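Long-range contacts in AGR_C_1268p (Agrobacterium tumefaciens str. C58, PDB 2GHS), which belongs to the SMP-30/regucalcin family and probably acts as a metal-dependent gluconolactonase that binds one divalent cation: residues 45-50 with 306-311; 161-166 with 173-178. All coordinates share one frame; numbering follows the deposited sequence.

Interaction 1: 45-50 with 306-311; sequences ETPMLL and HGLTFE
P47 and M48 meet G307 and L308 where two loops of the beta-propeller lie together: 45-50 links strand 41-44 to strand 51-57, and 306-311 runs into strand 309-311, the neighbour of 41-44 in one antiparallel sheet. One direct hydrogen bond joins them, from M48 N to G307 O at 2.9 Å, nearly straight at 165°, with the donor well above the carbonyl plane. M48, a selenomethionine, also lays CB and CG against that oxygen, each 3.5 Å from G307 O. Its flexible chain bends at chi2 and again at chi3, and the residue packs on W65 of the next sheet. Glycine suits 307 twice over: phi is positive (91°), and a CB would run into M48 O. The ring of P47 lies alongside the other loop, its CB 3.8 Å from L308 CD1. L308 has CG anti to its own carbonyl carbon (chi1 -83°), from where it forks: CD1 goes to P47, while CD2 lies 3.6 Å from E45 OE1, an aliphatic branch beside the carboxylate of exposed E45. The leucine also touches V42 of strand 41-44. T309 is buried, and a threonine is tolerable there because its hydroxyl is satisfied by a bridging water. That water donates to T46 O and accepts from T309 OG1, each bond 2.7 Å long.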
loop_
_atom_site.group_PDB
_atom_site.type_symbol
_atom_site.label_atom_id
_atom_site.label_comp_id
_atom_site.label_asym_id
_atom_site.label_seq_id
_atom_site.Cartn_x
_atom_site.Cartn_y
_atom_site.Cartn_z
ATOM N N GLU A 45 17.890 -5.892 3.337
ATOM C CA GLU A 45 18.805 -4.930 3.933
ATOM C C GLU A 45 19.047 -3.685 3.090
ATOM O O GLU A 45 19.652 -2.732 3.567
ATOM C CB GLU A 45 20.127 -5.620 4.252
ATOM C CG GLU A 45 20.008 -6.810 5.224
ATOM C CD GLU A 45 19.956 -6.441 6.719
ATOM O OE1 GLU A 45 20.028 -5.228 7.038
ATOM O OE2 GLU A 45 19.849 -7.382 7.570
ATOM N N THR A 46 18.557 -3.653 1.853
ATOM C CA THR A 46 18.687 -2.463 1.017
ATOM C C THR A 46 17.723 -1.416 1.502
ATOM O O THR A 46 16.543 -1.694 1.582
ATOM C CB THR A 46 18.292 -2.767 -0.436
ATOM O OG1 THR A 46 18.953 -3.949 -0.863
ATOM C CG2 THR A 46 18.634 -1.625 -1.363
ATOM N N PRO A 47 18.208 -0.220 1.830
ATOM C CA PRO A 47 17.267 0.836 2.244
ATOM C C PRO A 47 16.563 1.489 1.085
ATOM O O PRO A 47 17.186 1.837 0.070
ATOM C CB PRO A 47 18.149 1.846 2.998
ATOM C CG PRO A 47 19.557 1.530 2.601
ATOM C CD PRO A 47 19.620 0.232 1.856
HETATM N N MSE A 48 15.265 1.703 1.256
HETATM C CA MSE A 48 14.442 2.357 0.259
HETATM C C MSE A 48 14.292 3.817 0.601
HETATM O O MSE A 48 13.955 4.163 1.731
HETATM C CB MSE A 48 13.030 1.775 0.257
HETATM C CG MSE A 48 12.945 0.303 0.055
HETATM SE SE MSE A 48 13.430 -0.266 -1.785
HETATM C CE MSE A 48 15.254 -0.699 -1.431
ATOM N N LEU A 49 14.482 4.675 -0.392
ATOM C CA LEU A 49 14.177 6.099 -0.210
ATOM C C LEU A 49 12.695 6.246 0.098
ATOM O O LEU A 49 12.322 6.929 1.055
ATOM C CB LEU A 49 14.585 6.879 -1.451
ATOM C CG LEU A 49 14.311 8.358 -1.449
ATOM C CD1 LEU A 49 15.094 8.982 -0.326
ATOM C CD2 LEU A 49 14.690 8.912 -2.845
ATOM N N LEU A 50 11.846 5.548 -0.664
ATOM C CA LEU A 50 10.406 5.582 -0.402
ATOM C C LEU A 50 9.824 4.218 -0.747
ATOM O O LEU A 50 9.284 3.993 -1.848
ATOM C CB LEU A 50 9.731 6.736 -1.160
ATOM C CG LEU A 50 8.243 6.941 -0.838
ATOM C CD1 LEU A 50 8.010 7.006 0.630
ATOM C CD2 LEU A 50 7.674 8.191 -1.527
ATOM N N HIS A 306 16.411 2.683 9.003
ATOM C CA HIS A 306 15.432 3.469 8.258
ATOM C C HIS A 306 15.431 2.980 6.834
ATOM O O HIS A 306 16.490 2.863 6.218
ATOM C CB HIS A 306 15.801 4.951 8.211
ATOM C CG HIS A 306 15.539 5.719 9.477
ATOM N ND1 HIS A 306 14.283 5.823 10.040
ATOM C CD2 HIS A 306 16.357 6.481 10.236
ATOM C CE1 HIS A 306 14.349 6.616 11.090
ATOM N NE2 HIS A 306 15.598 7.010 11.248
ATOM N N GLY A 307 14.253 2.746 6.291
ATOM C CA GLY A 307 14.109 2.390 4.868
ATOM C C GLY A 307 14.143 0.905 4.533
ATOM O O GLY A 307 13.810 0.499 3.410
ATOM N N LEU A 308 14.501 0.084 5.514
ATOM C CA LEU A 308 14.548 -1.353 5.309
ATOM C C LEU A 308 13.130 -1.938 5.263
ATOM O O LEU A 308 12.153 -1.294 5.614
ATOM C CB LEU A 308 15.388 -2.000 6.432
ATOM C CG LEU A 308 16.900 -2.003 6.244
ATOM C CD1 LEU A 308 17.432 -0.674 5.785
ATOM C CD2 LEU A 308 17.661 -2.557 7.511
ATOM N N THR A 309 13.037 -3.182 4.784
ATOM C CA THR A 309 11.788 -3.917 4.661
ATOM C C THR A 309 11.860 -5.058 5.663
ATOM O O THR A 309 12.847 -5.828 5.698
ATOM C CB THR A 309 11.625 -4.419 3.209
ATOM O OG1 THR A 309 11.636 -3.291 2.305
ATOM C CG2 THR A 309 10.378 -5.202 3.003
ATOM N N PHE A 310 10.842 -5.138 6.502
ATOM C CA PHE A 310 10.805 -6.038 7.652
ATOM C C PHE A 310 9.690 -7.076 7.577
ATOM O O PHE A 310 8.775 -6.949 6.802
ATOM C CB PHE A 310 10.583 -5.232 8.930
ATOM C CG PHE A 310 11.510 -4.069 9.081
ATOM C CD1 PHE A 310 12.806 -4.232 9.588
ATOM C CD2 PHE A 310 11.104 -2.771 8.714
ATOM C CE1 PHE A 310 13.692 -3.129 9.664
ATOM C CE2 PHE A 310 11.985 -1.677 8.827
ATOM C CZ PHE A 310 13.269 -1.856 9.263
ATOM N N GLU A 311 9.789 -8.092 8.402
ATOM C CA GLU A 311 8.669 -8.992 8.717
ATOM C C GLU A 311 8.458 -8.976 10.219
ATOM O O GLU A 311 9.410 -9.127 10.995
ATOM C CB GLU A 311 9.015 -10.403 8.254
ATOM C CG GLU A 311 7.943 -11.436 8.376
ATOM C CD GLU A 311 8.511 -12.801 8.045
ATOM O OE1 GLU A 311 8.651 -13.133 6.870
ATOM O OE2 GLU A 311 8.881 -13.558 8.965
HETATM O O HOH W 1 14.132 -2.906 1.231
#

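Interaction 2: 161-166 with 173-178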
loop_
_atom_site.group_PDB
_atom_site.type_symbol
_atom_site.label_atom_id
_atom_site.label_comp_id
_atom_site.label_asym_id
_atom_site.label_seq_id
_atom_site.Cartn_x
_atom_site.Cartn_y
_atom_site.Cartn_z
ATOM N N GLY A 161 -5.098 15.684 -4.801
ATOM C CA GLY A 161 -5.280 14.247 -5.089
ATOM C C GLY A 161 -6.722 13.752 -5.105
ATOM O O GLY A 161 -7.652 14.461 -4.751
ATOM N N SER A 162 -6.863 12.518 -5.550
ATOM C CA SER A 162 -8.131 11.819 -5.712
ATOM C C SER A 162 -7.940 10.309 -5.507
ATOM O O SER A 162 -6.804 9.819 -5.480
ATOM C CB SER A 162 -8.643 12.025 -7.133
ATOM O OG SER A 162 -8.784 13.414 -7.409
ATOM N N ILE A 163 -9.054 9.610 -5.383
ATOM C CA ILE A 163 -9.110 8.149 -5.401
ATOM C C ILE A 163 -9.995 7.766 -6.566
ATOM O O ILE A 163 -11.124 8.262 -6.717
ATOM C CB ILE A 163 -9.594 7.535 -4.091
ATOM C CG1 ILE A 163 -8.535 7.828 -3.031
ATOM C CG2 ILE A 163 -9.806 6.037 -4.229
ATOM C CD1 ILE A 163 -8.918 7.395 -1.616
ATOM N N TYR A 164 -9.431 6.898 -7.396
ATOM C CA TYR A 164 -10.123 6.336 -8.571
ATOM C C TYR A 164 -10.374 4.843 -8.462
ATOM O O TYR A 164 -9.617 4.124 -7.817
ATOM C CB TYR A 164 -9.280 6.544 -9.830
ATOM C CG TYR A 164 -8.944 8.000 -10.153
ATOM C CD1 TYR A 164 -7.850 8.612 -9.586
ATOM C CD2 TYR A 164 -9.720 8.741 -11.014
ATOM C CE1 TYR A 164 -7.522 9.922 -9.886
ATOM C CE2 TYR A 164 -9.412 10.047 -11.308
ATOM C CZ TYR A 164 -8.296 10.630 -10.744
ATOM O OH TYR A 164 -7.991 11.959 -11.057
ATOM N N HIS A 165 -11.416 4.408 -9.175
ATOM C CA HIS A 165 -11.790 3.014 -9.363
ATOM C C HIS A 165 -11.464 2.671 -10.786
ATOM O O HIS A 165 -11.806 3.451 -11.697
ATOM C CB HIS A 165 -13.288 2.947 -9.115
ATOM C CG HIS A 165 -13.941 1.632 -9.380
ATOM N ND1 HIS A 165 -14.385 1.252 -10.630
ATOM C CD2 HIS A 165 -14.375 0.672 -8.524
ATOM C CE1 HIS A 165 -15.013 0.088 -10.534
ATOM N NE2 HIS A 165 -15.019 -0.287 -9.268
ATOM N N VAL A 166 -10.787 1.541 -10.975
ATOM C CA VAL A 166 -10.402 1.075 -12.321
ATOM C C VAL A 166 -10.926 -0.356 -12.509
ATOM O O VAL A 166 -10.583 -1.249 -11.754
ATOM C CB VAL A 166 -8.907 1.102 -12.517
ATOM C CG1 VAL A 166 -8.604 0.846 -13.979
ATOM C CG2 VAL A 166 -8.303 2.459 -12.061
ATOM N N LYS A 173 -13.613 8.463 -11.042
ATOM C CA LYS A 173 -13.193 9.120 -9.799
ATOM C C LYS A 173 -14.232 8.842 -8.700
ATOM O O LYS A 173 -15.418 8.958 -8.917
ATOM C CB LYS A 173 -12.996 10.634 -9.976
ATOM C CG LYS A 173 -12.340 11.291 -8.780
ATOM C CD LYS A 173 -12.226 12.791 -8.937
ATOM C CE LYS A 173 -11.143 13.218 -9.838
ATOM N NZ LYS A 173 -10.916 14.669 -9.590
ATOM N N LEU A 174 -13.756 8.420 -7.541
ATOM C CA LEU A 174 -14.592 8.112 -6.391
ATOM C C LEU A 174 -14.604 9.250 -5.364
ATOM O O LEU A 174 -15.672 9.593 -4.836
ATOM C CB LEU A 174 -14.116 6.850 -5.688
ATOM C CG LEU A 174 -14.222 5.567 -6.477
ATOM C CD1 LEU A 174 -13.962 4.388 -5.576
ATOM C CD2 LEU A 174 -15.552 5.422 -7.174
ATOM N N PHE A 175 -13.423 9.783 -5.066
ATOM C CA PHE A 175 -13.220 10.776 -4.007
ATOM C C PHE A 175 -12.245 11.826 -4.481
ATOM O O PHE A 175 -11.234 11.507 -5.115
ATOM C CB PHE A 175 -12.730 10.091 -2.712
ATOM C CG PHE A 175 -13.699 9.085 -2.184
ATOM C CD1 PHE A 175 -14.880 9.512 -1.603
ATOM C CD2 PHE A 175 -13.459 7.736 -2.296
ATOM C CE1 PHE A 175 -15.806 8.599 -1.163
ATOM C CE2 PHE A 175 -14.411 6.809 -1.844
ATOM C CZ PHE A 175 -15.571 7.269 -1.285
ATOM N N ALA A 176 -12.559 13.082 -4.206
ATOM C CA ALA A 176 -11.714 14.199 -4.615
ATOM C C ALA A 176 -11.172 14.959 -3.410
ATOM O O ALA A 176 -11.515 14.681 -2.251
ATOM C CB ALA A 176 -12.502 15.133 -5.482
ATOM N N ASP A 177 -10.311 15.930 -3.691
ATOM C CA ASP A 177 -9.858 16.896 -2.697
ATOM C C ASP A 177 -9.123 16.216 -1.560
ATOM O O ASP A 177 -9.288 16.577 -0.417
ATOM C CB ASP A 177 -11.039 17.705 -2.150
ATOM C CG ASP A 177 -11.763 18.515 -3.237
ATOM O OD1 ASP A 177 -11.117 19.020 -4.197
ATOM O OD2 ASP A 177 -13.002 18.642 -3.123
ATOM N N ILE A 178 -8.286 15.232 -1.893
ATOM C CA ILE A 178 -7.478 14.517 -0.902
ATOM C C ILE A 178 -6.011 14.912 -1.089
ATOM O O ILE A 178 -5.478 14.839 -2.201
ATOM C CB ILE A 178 -7.621 12.976 -1.067
ATOM C CG1 ILE A 178 -9.048 12.540 -0.757
ATOM C CG2 ILE A 178 -6.583 12.186 -0.179
ATOM C CD1 ILE A 178 -9.386 11.153 -1.283
#
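I163 O is gripped by two backbone donors of 173-178: L174 N at 2.8 Å and F175 N at 3.2 Å, both in its carbonyl plane. Two successive residues facing one partner make a classic beta bulge, and the return bond from I163 N to F175 O, 2.9 Å, completes the pair. The near-helical backbone angles of L174 (-100°/-45°) are those of the first position of such a bulge and let two consecutive N-H groups point at I163 O; its CG packs 3.8 Å from H165 CB. K173 and Y164 share one face of the sheet. The lysine CG is anti to the backbone N (chi1 -170°), and the long aliphatic chain crosses Y164 obliquely, CB near the ring atom CE2 and CE 3.6 Å from Y164 OH. A lysine suits this exposed strand position because its methylenes pack on the tyrosine while the terminal NZ makes a weak bond to S162 OG. The tyrosine hydroxyl is held by E128, a ligand of the bound potassium ion. On the other face, the beta-branched I163 and I178 meet through their CD1 atoms, 3.8 Å apart, and both touch F195 of the next strand. G161 fits beside I178 because a CB there would collide with I178 O; I178 N bonds G161 O at 3.0 Å. The whole is an antiparallel beta hairpin carrying a classic bulge, within a beta-propeller of the SMP-30 family.

From the N terminus the chain passes strand 41-44 and reaches 45-50, whose partner 306-311 comes only near the C terminus. Interaction 1 thus closes a loop of 255 residues, bringing an early and a late part of the chain together at the sheet where 41-44 pairs with 309-311. Interaction 2 is nested inside that loop and is local: just six residues separate 161-166 from 173-178, the two arms of a hairpin in the sheet that runs from strand 134-141 to strand 220-224. The contacts do not touch; the centres of interaction 1 and interaction 2 lie about 28 Å apart, on opposite sides of the chain's centre. One ties distant sequence together, the other shapes a single sheet.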